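Local coordinates for probable glutamine-binding lipoprotein GlnH (GLNBP) (Mycobacterium tuberculosis, PDB 6H20) that binds amino acids such as aspartate and asparagine as an extracellular solute-binding lipoprotein and probably helps to control protein kinase G activity and glutamate metabolism, at residues V166-T171 with I185-N190; P14-D19 with S172-R177; R144-R149 with L223-P228. All blocks are in the same frame, centred on the assembly; numbering follows the deposited sequence.

Overall arrangement
Starting at the N terminus, the proline-rich run 14-19 meets 172-177 first, so contact 2 closes a loop of about 150 residues and pins the N-terminal extension to helix 171-176. Residues 144-149 come next and find 223-228 in contact 3, an antiparallel pairing; its loop encloses contact 1 (166-171 with 185-190) completely. Contact 2 crosses both others. Contacts 1 and 2 touch: Leu173 CD1 lies 3.7 Å from Val166 CG2, so the helix, between its two strands in the beta-alpha-beta unit, also carries the N-terminal extension on its surface. Contacts 1 and 3, with centres about 17 Å apart, belong to one mixed sheet and do not touch.

Contact 1 (V166-T171 with I185-N190). With ASN (asparagine), chain B.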
loop_
_atom_site.group_PDB
_atom_site.type_symbol
_atom_site.label_atom_id
_atom_site.label_comp_id
_atom_site.label_asym_id
_atom_site.label_seq_id
_atom_site.Cartn_x
_atom_site.Cartn_y
_atom_site.Cartn_z
ATOM N N VAL A 166 -3.849 -6.014 -12.933
ATOM C CA VAL A 166 -3.771 -5.923 -11.476
ATOM C C VAL A 166 -2.577 -6.736 -11.006
ATOM O O VAL A 166 -2.214 -7.747 -11.612
ATOM C CB VAL A 166 -5.045 -6.425 -10.755
ATOM C CG1 VAL A 166 -6.196 -5.451 -10.969
ATOM C CG2 VAL A 166 -5.383 -7.824 -11.219
ATOM N N ALA A 167 -1.980 -6.314 -9.900
ATOM C CA ALA A 167 -0.933 -7.126 -9.294
ATOM C C ALA A 167 -1.552 -8.247 -8.470
ATOM O O ALA A 167 -2.590 -8.067 -7.824
ATOM C CB ALA A 167 -0.028 -6.273 -8.407
ATOM N N ARG A 168 -0.911 -9.411 -8.496
ATOM C CA ARG A 168 -1.402 -10.530 -7.714
ATOM C C ARG A 168 -1.272 -10.214 -6.225
ATOM O O ARG A 168 -0.378 -9.476 -5.798
ATOM C CB ARG A 168 -0.638 -11.804 -8.092
ATOM C CG ARG A 168 -1.083 -12.363 -9.442
ATOM C CD ARG A 168 -0.463 -13.718 -9.767
ATOM N NE ARG A 168 0.970 -13.636 -10.042
ATOM C CZ ARG A 168 1.501 -13.233 -11.193
ATOM N NH1 ARG A 168 0.723 -12.843 -12.199
ATOM N NH2 ARG A 168 2.826 -13.213 -11.339
ATOM N N GLY A 169 -2.214 -10.727 -5.440
ATOM C CA GLY A 169 -2.119 -10.563 -4.000
ATOM C C GLY A 169 -2.673 -9.258 -3.487
ATOM O O GLY A 169 -2.365 -8.863 -2.352
ATOM N N THR A 170 -3.489 -8.568 -4.275
ATOM C CA THR A 170 -3.947 -7.241 -3.891
ATOM C C THR A 170 -5.456 -7.206 -3.715
ATOM O O THR A 170 -6.199 -8.020 -4.275
ATOM C CB THR A 170 -3.557 -6.194 -4.946
ATOM O OG1 THR A 170 -4.187 -6.509 -6.201
ATOM C CG2 THR A 170 -2.041 -6.121 -5.109
ATOM N N THR A 171 -5.910 -6.222 -2.934
ATOM C CA THR A 171 -7.340 -5.967 -2.841
ATOM C C THR A 171 -7.884 -5.514 -4.179
ATOM O O THR A 171 -9.072 -5.716 -4.459
ATOM C CB THR A 171 -7.602 -4.843 -1.834
ATOM O OG1 THR A 171 -6.865 -3.680 -2.237
ATOM C CG2 THR A 171 -7.215 -5.262 -0.385
ATOM N N ILE A 185 -8.835 -10.281 -17.207
ATOM C CA ILE A 185 -7.977 -9.893 -16.093
ATOM C C ILE A 185 -6.564 -10.386 -16.354
ATOM O O ILE A 185 -6.340 -11.593 -16.518
ATOM C CB ILE A 185 -8.513 -10.398 -14.749
ATOM C CG1 ILE A 185 -9.954 -9.899 -14.529
ATOM C CG2 ILE A 185 -7.594 -9.925 -13.616
ATOM C CD1 ILE A 185 -10.600 -10.413 -13.231
ATOM N N VAL A 186 -5.623 -9.450 -16.407
ATOM C CA VAL A 186 -4.208 -9.726 -16.614
ATOM C C VAL A 186 -3.505 -9.412 -15.303
ATOM O O VAL A 186 -3.584 -8.282 -14.805
ATOM C CB VAL A 186 -3.643 -8.868 -17.757
ATOM C CG1 VAL A 186 -2.148 -9.135 -17.938
ATOM C CG2 VAL A 186 -4.414 -9.124 -19.047
ATOM N N SER A 187 -2.843 -10.404 -14.716
ATOM C CA SER A 187 -2.189 -10.188 -13.435
ATOM C C SER A 187 -0.672 -10.203 -13.592
ATOM O O SER A 187 -0.131 -10.853 -14.492
ATOM C CB SER A 187 -2.669 -11.175 -12.363
ATOM O OG SER A 187 -2.162 -12.490 -12.558
ATOM N N VAL A 188 0.001 -9.458 -12.716
ATOM C CA VAL A 188 1.451 -9.271 -12.748
ATOM C C VAL A 188 1.992 -9.308 -11.322
ATOM O O VAL A 188 1.241 -9.358 -10.349
ATOM C CB VAL A 188 1.851 -7.950 -13.433
ATOM C CG1 VAL A 188 1.443 -7.963 -14.914
ATOM C CG2 VAL A 188 1.239 -6.774 -12.683
ATOM N N VAL A 189 3.321 -9.254 -11.201
ATOM C CA VAL A 189 3.946 -9.248 -9.878
ATOM C C VAL A 189 3.764 -7.901 -9.189
ATOM O O VAL A 189 3.410 -7.838 -8.005
ATOM C CB VAL A 189 5.434 -9.628 -9.975
ATOM C CG1 VAL A 189 6.090 -9.504 -8.597
ATOM C CG2 VAL A 189 5.582 -11.030 -10.509
ATOM N N ASN A 190 4.037 -6.803 -9.895
ATOM C CA ASN A 190 3.986 -5.499 -9.255
ATOM C C ASN A 190 3.401 -4.459 -10.204
ATOM O O ASN A 190 3.253 -4.691 -11.407
ATOM C CB ASN A 190 5.336 -5.088 -8.647
ATOM C CG ASN A 190 6.409 -4.901 -9.685
ATOM O OD1 ASN A 190 6.245 -4.134 -10.631
ATOM N ND2 ASN A 190 7.519 -5.612 -9.520
HETATM N N ASN B . -3.468 -1.263 -1.341
HETATM C CA ASN B . -3.788 -2.433 -2.158
HETATM C C ASN B . -3.579 -3.693 -1.337
HETATM O O ASN B . -3.566 -4.808 -1.890
HETATM C CB ASN B . -2.932 -2.463 -3.426
HETATM C CG ASN B . -1.472 -2.709 -3.140
HETATM O OD1 ASN B . -0.995 -2.559 -2.019
HETATM N ND2 ASN B . -0.755 -3.128 -4.158
HETATM O OXT ASN B . -3.419 -3.580 -0.103
HETATM O O HOH W 1 2.271 -9.630 -6.216
#
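Arg168 reaches from the end of strand 163-167 across the neighbouring strand 184-188. Its chi1 sets CG anti to the carbonyl carbon, laying CG 3.3 Å from Ser187 OG, and the bend at chi3 (-70°) then turns the guanidinium back to that same hydroxyl. Arg168 NH1 donates to Ser187 OG at 2.9 Å, with the oxygen in the guanidinium plane; one face of the group lies over Val188 C. Ser187 can meet it because OG occupies the crowded position between its own N and carbonyl carbon (chi1 73°). Gly6 O takes a hydrogen bond from Arg168 NH2, tying in the N-terminal extension. The backbones beneath run parallel, as the two strands of a beta-alpha-beta crossover joined through helix 171-176: Val166 N donates to Val186 O, Val166 O accepts from Val188 N, and Arg168 N reaches Val188 O at 2.8 Å, nearly along the C=O axis. On the face carrying Val166 and Ser187, Val166 CG2 crosses Ile185 CG2 obliquely at 3.9 Å, and Leu173 and Ile176 of the helix pack on both residues. Ala167 points to the other face, beside Trp191 of the binding site. A type II turn from Ala167 to Thr170 then leads into the helix, with Gly169 at positive phi (84°). Thr170 OG1, likewise in the crowded position, donates to Ala167 O at 2.8 Å and also caps Leu173 N. One residue on, Thr171 N donates to the carboxylate O of the bound asparagine at 2.9 Å, while Thr170 CG2 lies 3.4 Å from the ligand's ND2.

Contact 2 (P14-D19 with S172-R177); sequences PPLPPD and SLRRIR
The 14-19 backbone is extended, its phi and psi values staying close to those of a polyproline II helix through Pro14-Pro18, and it passes the C-terminal end of helix 171-176, nearest at Pro15 and Arg177, whose CA atoms are 5.6 Å apart. This is an N-terminal extension laid on the crossover helix of a beta-alpha-beta unit in a family 3 solute-binding protein, at the surface of the lobe. One backbone bond fixes the approach: Leu16 N donates to Arg177 O at 2.8 Å and 168°, the donor standing above the carbonyl plane. Pro15 CA adds a C-H...O contact to the same oxygen. Leu16 points toward the helix and makes the main side-chain contact of this segment. With CG anti to its carbonyl carbon, it fits between two arginines: its CG lies over one face of the Arg177 guanidinium, 3.5 Å from NH2, and its CD1 branch over one face of the Arg174 guanidinium, 3.8 Å from NE. Arg177 curls back through bends at chi2 and chi3 (-88° and -73°), so that its NH1 donates to Pro14 O in the guanidinium plane. Arg174 takes a different course, CG anti to the backbone N and a single bend at chi2. Its NH2 is paired with Glu178 in a salt bridge, which probably offsets its charge and orients the group. The carboxylate of Asp19 instead bonds Ser21. The other terminal nitrogen, Arg174 NH1, meets Pro17 O at 3.2 Å, nearly along the C=O axis.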
loop_
_atom_site.group_PDB
_atom_site.type_symbol
_atom_site.label_atom_id
_atom_site.label_comp_id
_atom_site.label_asym_id
_atom_site.label_seq_id
_atom_site.Cartn_x
_atom_site.Cartn_y
_atom_site.Cartn_z
ATOM N N PRO A 14 -16.831 -16.392 -13.086
ATOM C CA PRO A 14 -18.021 -15.581 -12.898
ATOM C C PRO A 14 -17.738 -14.477 -11.906
ATOM O O PRO A 14 -16.862 -14.615 -11.029
ATOM C CB PRO A 14 -19.042 -16.584 -12.345
ATOM C CG PRO A 14 -18.215 -17.590 -11.642
ATOM C CD PRO A 14 -16.974 -17.730 -12.487
ATOM N N PRO A 15 -18.430 -13.349 -12.015
ATOM C CA PRO A 15 -18.190 -12.245 -11.082
ATOM C C PRO A 15 -18.444 -12.678 -9.648
ATOM O O PRO A 15 -19.355 -13.464 -9.364
ATOM C CB PRO A 15 -19.193 -11.179 -11.533
ATOM C CG PRO A 15 -19.428 -11.483 -12.989
ATOM C CD PRO A 15 -19.366 -12.977 -13.090
ATOM N N LEU A 16 -17.607 -12.186 -8.748
ATOM C CA LEU A 16 -17.853 -12.405 -7.335
ATOM C C LEU A 16 -18.862 -11.376 -6.835
ATOM O O LEU A 16 -18.868 -10.230 -7.290
ATOM C CB LEU A 16 -16.557 -12.247 -6.549
ATOM C CG LEU A 16 -15.471 -13.300 -6.757
ATOM C CD1 LEU A 16 -14.181 -12.886 -6.056
ATOM C CD2 LEU A 16 -15.946 -14.656 -6.264
ATOM N N PRO A 17 -19.732 -11.754 -5.901
ATOM C CA PRO A 17 -20.655 -10.775 -5.348
ATOM C C PRO A 17 -19.906 -9.802 -4.453
ATOM O O PRO A 17 -18.888 -10.163 -3.841
ATOM C CB PRO A 17 -21.642 -11.632 -4.535
ATOM C CG PRO A 17 -20.976 -12.957 -4.329
ATOM C CD PRO A 17 -19.725 -13.020 -5.146
ATOM N N PRO A 18 -20.357 -8.554 -4.370
ATOM C CA PRO A 18 -19.798 -7.658 -3.351
ATOM C C PRO A 18 -20.203 -8.173 -1.979
ATOM O O PRO A 18 -21.379 -8.444 -1.728
ATOM C CB PRO A 18 -20.438 -6.298 -3.663
ATOM C CG PRO A 18 -21.408 -6.525 -4.790
ATOM C CD PRO A 18 -21.541 -7.991 -5.033
ATOM N N ASP A 19 -19.217 -8.347 -1.108
ATOM C CA ASP A 19 -19.428 -8.981 0.186
ATOM C C ASP A 19 -19.680 -7.909 1.239
ATOM O O ASP A 19 -18.808 -7.073 1.501
ATOM C CB ASP A 19 -18.225 -9.841 0.570
ATOM C CG ASP A 19 -18.445 -10.596 1.860
ATOM O OD1 ASP A 19 -19.376 -11.428 1.913
ATOM O OD2 ASP A 19 -17.688 -10.355 2.823
ATOM N N SER A 172 -7.012 -4.949 -5.025
ATOM C CA SER A 172 -7.433 -4.434 -6.322
ATOM C C SER A 172 -7.977 -5.548 -7.194
ATOM O O SER A 172 -9.000 -5.379 -7.872
ATOM C CB SER A 172 -6.236 -3.780 -7.011
ATOM O OG SER A 172 -5.538 -2.945 -6.114
ATOM N N LEU A 173 -7.301 -6.700 -7.179
ATOM C CA LEU A 173 -7.762 -7.863 -7.925
ATOM C C LEU A 173 -9.141 -8.285 -7.448
ATOM O O LEU A 173 -10.038 -8.549 -8.256
ATOM C CB LEU A 173 -6.753 -9.000 -7.744
ATOM C CG LEU A 173 -7.099 -10.396 -8.261
ATOM C CD1 LEU A 173 -7.551 -10.362 -9.713
ATOM C CD2 LEU A 173 -5.889 -11.319 -8.088
ATOM N N ARG A 174 -9.337 -8.324 -6.127
ATOM C CA ARG A 174 -10.627 -8.733 -5.585
ATOM C C ARG A 174 -11.757 -7.827 -6.066
ATOM O O ARG A 174 -12.851 -8.307 -6.389
ATOM C CB ARG A 174 -10.555 -8.773 -4.056
ATOM C CG ARG A 174 -11.877 -9.088 -3.376
ATOM C CD ARG A 174 -12.361 -10.501 -3.675
ATOM N NE ARG A 174 -13.625 -10.791 -2.993
ATOM C CZ ARG A 174 -14.804 -10.302 -3.367
ATOM N NH1 ARG A 174 -15.902 -10.610 -2.688
ATOM N NH2 ARG A 174 -14.890 -9.504 -4.422
ATOM N N ARG A 175 -11.501 -6.521 -6.172
ATOM C CA ARG A 175 -12.546 -5.599 -6.615
ATOM C C ARG A 175 -12.849 -5.759 -8.106
ATOM O O ARG A 175 -14.013 -5.695 -8.520
ATOM C CB ARG A 175 -12.128 -4.163 -6.292
ATOM C CG ARG A 175 -13.069 -3.085 -6.836
ATOM C CD ARG A 175 -14.466 -3.233 -6.253
ATOM N NE ARG A 175 -15.403 -2.235 -6.772
ATOM C CZ ARG A 175 -16.108 -2.373 -7.891
ATOM N NH1 ARG A 175 -15.980 -3.466 -8.637
ATOM N NH2 ARG A 175 -16.940 -1.412 -8.271
ATOM N N ILE A 176 -11.820 -5.955 -8.932
ATOM C CA ILE A 176 -12.045 -6.197 -10.358
ATOM C C ILE A 176 -12.812 -7.498 -10.583
ATOM O O ILE A 176 -13.558 -7.631 -11.565
ATOM C CB ILE A 176 -10.696 -6.177 -11.105
ATOM C CG1 ILE A 176 -10.073 -4.789 -11.000
ATOM C CG2 ILE A 176 -10.867 -6.596 -12.565
ATOM C CD1 ILE A 176 -10.965 -3.686 -11.438
ATOM N N ARG A 177 -12.647 -8.480 -9.690
ATOM C CA ARG A 177 -13.382 -9.738 -9.817
ATOM C C ARG A 177 -14.878 -9.582 -9.558
ATOM O O ARG A 177 -15.629 -10.538 -9.778
ATOM C CB ARG A 177 -12.788 -10.793 -8.880
ATOM C CG ARG A 177 -11.440 -11.330 -9.333
ATOM C CD ARG A 177 -11.602 -12.521 -10.283
ATOM N NE ARG A 177 -12.044 -13.709 -9.557
ATOM C CZ ARG A 177 -13.268 -14.220 -9.640
ATOM N NH1 ARG A 177 -14.168 -13.656 -10.431
ATOM N NH2 ARG A 177 -13.593 -15.293 -8.928
#

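Contact 3 (R144-R149 with L223-P228)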
loop_
_atom_site.group_PDB
_atom_site.type_symbol
_atom_site.label_atom_id
_atom_site.label_comp_id
_atom_site.label_asym_id
_atom_site.label_seq_id
_atom_site.Cartn_x
_atom_site.Cartn_y
_atom_site.Cartn_z
ATOM N N ARG A 144 -9.219 3.401 -8.254
ATOM C CA ARG A 144 -9.756 4.059 -9.450
ATOM C C ARG A 144 -9.201 3.358 -10.691
ATOM O O ARG A 144 -8.676 2.242 -10.616
ATOM C CB ARG A 144 -9.500 5.576 -9.422
ATOM C CG ARG A 144 -10.188 6.269 -8.237
ATOM C CD ARG A 144 -10.068 7.784 -8.302
ATOM N NE ARG A 144 -10.837 8.317 -9.422
ATOM C CZ ARG A 144 -10.731 9.571 -9.858
ATOM N NH1 ARG A 144 -9.890 10.407 -9.262
ATOM N NH2 ARG A 144 -11.463 9.989 -10.885
ATOM N N ILE A 145 -9.312 4.024 -11.839
ATOM C CA ILE A 145 -8.933 3.461 -13.134
ATOM C C ILE A 145 -7.896 4.363 -13.795
ATOM O O ILE A 145 -8.023 5.594 -13.767
ATOM C CB ILE A 145 -10.173 3.313 -14.046
ATOM C CG1 ILE A 145 -11.229 2.400 -13.412
ATOM C CG2 ILE A 145 -9.770 2.810 -15.427
ATOM C CD1 ILE A 145 -12.601 2.474 -14.089
ATOM N N LEU A 146 -6.885 3.750 -14.414
ATOM C CA LEU A 146 -5.867 4.454 -15.187
ATOM C C LEU A 146 -5.945 3.992 -16.639
ATOM O O LEU A 146 -5.919 2.786 -16.915
ATOM C CB LEU A 146 -4.474 4.138 -14.623
ATOM C CG LEU A 146 -3.271 4.757 -15.336
ATOM C CD1 LEU A 146 -3.172 6.211 -14.970
ATOM C CD2 LEU A 146 -1.987 4.018 -14.932
ATOM N N ALA A 147 -6.049 4.938 -17.567
ATOM C CA ALA A 147 -6.131 4.589 -18.979
ATOM C C ALA A 147 -5.420 5.659 -19.792
ATOM O O ALA A 147 -5.197 6.772 -19.304
ATOM C CB ALA A 147 -7.595 4.475 -19.427
ATOM N N PRO A 148 -5.034 5.357 -21.026
ATOM C CA PRO A 148 -4.455 6.406 -21.876
ATOM C C PRO A 148 -5.452 7.527 -22.129
ATOM O O PRO A 148 -6.667 7.321 -22.124
ATOM C CB PRO A 148 -4.122 5.664 -23.177
ATOM C CG PRO A 148 -4.010 4.204 -22.757
ATOM C CD PRO A 148 -5.036 4.037 -21.689
ATOM N N ARG A 149 -4.916 8.726 -22.386
ATOM C CA ARG A 149 -5.779 9.901 -22.543
ATOM C C ARG A 149 -6.770 9.767 -23.700
ATOM O O ARG A 149 -7.841 10.386 -23.664
ATOM C CB ARG A 149 -4.930 11.163 -22.703
ATOM C CG ARG A 149 -4.475 11.725 -21.375
ATOM C CD ARG A 149 -3.265 12.629 -21.540
ATOM N NE ARG A 149 -2.923 13.202 -20.256
ATOM C CZ ARG A 149 -3.559 14.242 -19.725
ATOM N NH1 ARG A 149 -4.545 14.840 -20.395
ATOM N NH2 ARG A 149 -3.206 14.679 -18.531
ATOM N N LEU A 223 -1.008 9.038 -19.599
ATOM C CA LEU A 223 -2.097 8.366 -18.907
ATOM C C LEU A 223 -2.832 9.335 -17.986
ATOM O O LEU A 223 -2.285 10.352 -17.542
ATOM C CB LEU A 223 -1.553 7.191 -18.093
ATOM C CG LEU A 223 -0.556 6.318 -18.840
ATOM C CD1 LEU A 223 -0.100 5.202 -17.901
ATOM C CD2 LEU A 223 -1.184 5.720 -20.089
ATOM N N HIS A 224 -4.092 9.004 -17.692
ATOM C CA HIS A 224 -4.885 9.790 -16.752
ATOM C C HIS A 224 -5.768 8.872 -15.912
ATOM O O HIS A 224 -6.065 7.732 -16.286
ATOM C CB HIS A 224 -5.689 10.927 -17.426
ATOM C CG HIS A 224 -6.787 10.470 -18.341
ATOM N ND1 HIS A 224 -7.684 11.357 -18.905
ATOM C CD2 HIS A 224 -7.137 9.242 -18.797
ATOM C CE1 HIS A 224 -8.540 10.693 -19.662
ATOM N NE2 HIS A 224 -8.227 9.409 -19.618
ATOM N N ILE A 225 -6.202 9.400 -14.765
ATOM C CA ILE A 225 -7.020 8.660 -13.816
ATOM C C ILE A 225 -8.471 9.061 -14.015
ATOM O O ILE A 225 -8.794 10.259 -14.084
ATOM C CB ILE A 225 -6.565 8.950 -12.378
ATOM C CG1 ILE A 225 -5.137 8.433 -12.161
ATOM C CG2 ILE A 225 -7.523 8.307 -11.369
ATOM C CD1 ILE A 225 -4.498 8.901 -10.846
ATOM N N VAL A 226 -9.344 8.061 -14.114
ATOM C CA VAL A 226 -10.752 8.257 -14.418
ATOM C C VAL A 226 -11.593 7.402 -13.480
ATOM O O VAL A 226 -11.094 6.507 -12.785
ATOM C CB VAL A 226 -11.082 7.922 -15.889
ATOM C CG1 VAL A 226 -10.249 8.779 -16.838
ATOM C CG2 VAL A 226 -10.840 6.449 -16.168
ATOM N N GLY A 227 -12.889 7.697 -13.467
ATOM C CA GLY A 227 -13.865 6.856 -12.818
ATOM C C GLY A 227 -14.124 7.204 -11.370
ATOM O O GLY A 227 -13.441 8.029 -10.760
ATOM N N PRO A 228 -15.119 6.552 -10.788
ATOM C CA PRO A 228 -15.500 6.847 -9.405
ATOM C C PRO A 228 -14.583 6.130 -8.426
ATOM O O PRO A 228 -13.768 5.284 -8.788
ATOM C CB PRO A 228 -16.908 6.252 -9.330
ATOM C CG PRO A 228 -16.839 5.061 -10.222
ATOM C CD PRO A 228 -15.869 5.408 -11.336
HETATM O O HOH W 2 -11.072 11.799 -12.987
HETATM O O HOH W 3 -1.546 12.890 -17.034
#
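An antiparallel beta pairing joins strand 139-148 to strand 223-226 within the mixed sheet of this solute-binding protein, the strand axes 4.7 Å apart and their directions 145° apart. Ile145 with Val226 and Ala147 with His224 are the hydrogen-bonded pairs. Each gives two N-H...O bonds, the shortest being Val226 N to Ile145 O at 2.8 Å, while Leu146 with Ile225 and Pro148 with Leu223 are non-hydrogen-bonded pairs. Arg144 extends this pairing with its side chain. CG lies anti to the carbonyl carbon, and the bend at chi3 (68°) sends the guanidinium across Ile225 at about a right angle, CG2 of Ile225 resting over one face. NE and NH2 then grip Gly227 O side-on; the NH2 bond measures 2.8 Å, and both are bent, as expected when two donors share one acceptor. Water 2 links the same NH2 to Ile225 O. On the other side of the pairing, Leu146 CG stands anti to its backbone N, and Leu146 CD1 meets Leu223 CB at 3.7 Å; Leu213 and Leu216 of helix 210-219 cover Leu146 there. The face with Ile145, Ala147, His224 and Val226 carries a sandwiched ring: His224, CG in the crowded position (chi1 67°), has Val226 CG1 over one face and Arg149 CA over the other, a CH-pi contact 4.0 Å from the ring centroid. Its CD2 edge approaches Ala147 O at 3.2 Å. Arg149 runs on past the ring, its NE bonded to Pro221 O and its NH2 joined through water 3 to Leu223 O. Strand 139-148, antiparallel to both 205-207 and 223-226 in a mixed sheet packed by helices 191-199 and 210-219, matches the antiparallel strand of alpha/beta lobes in the type II periplasmic-binding-protein fold.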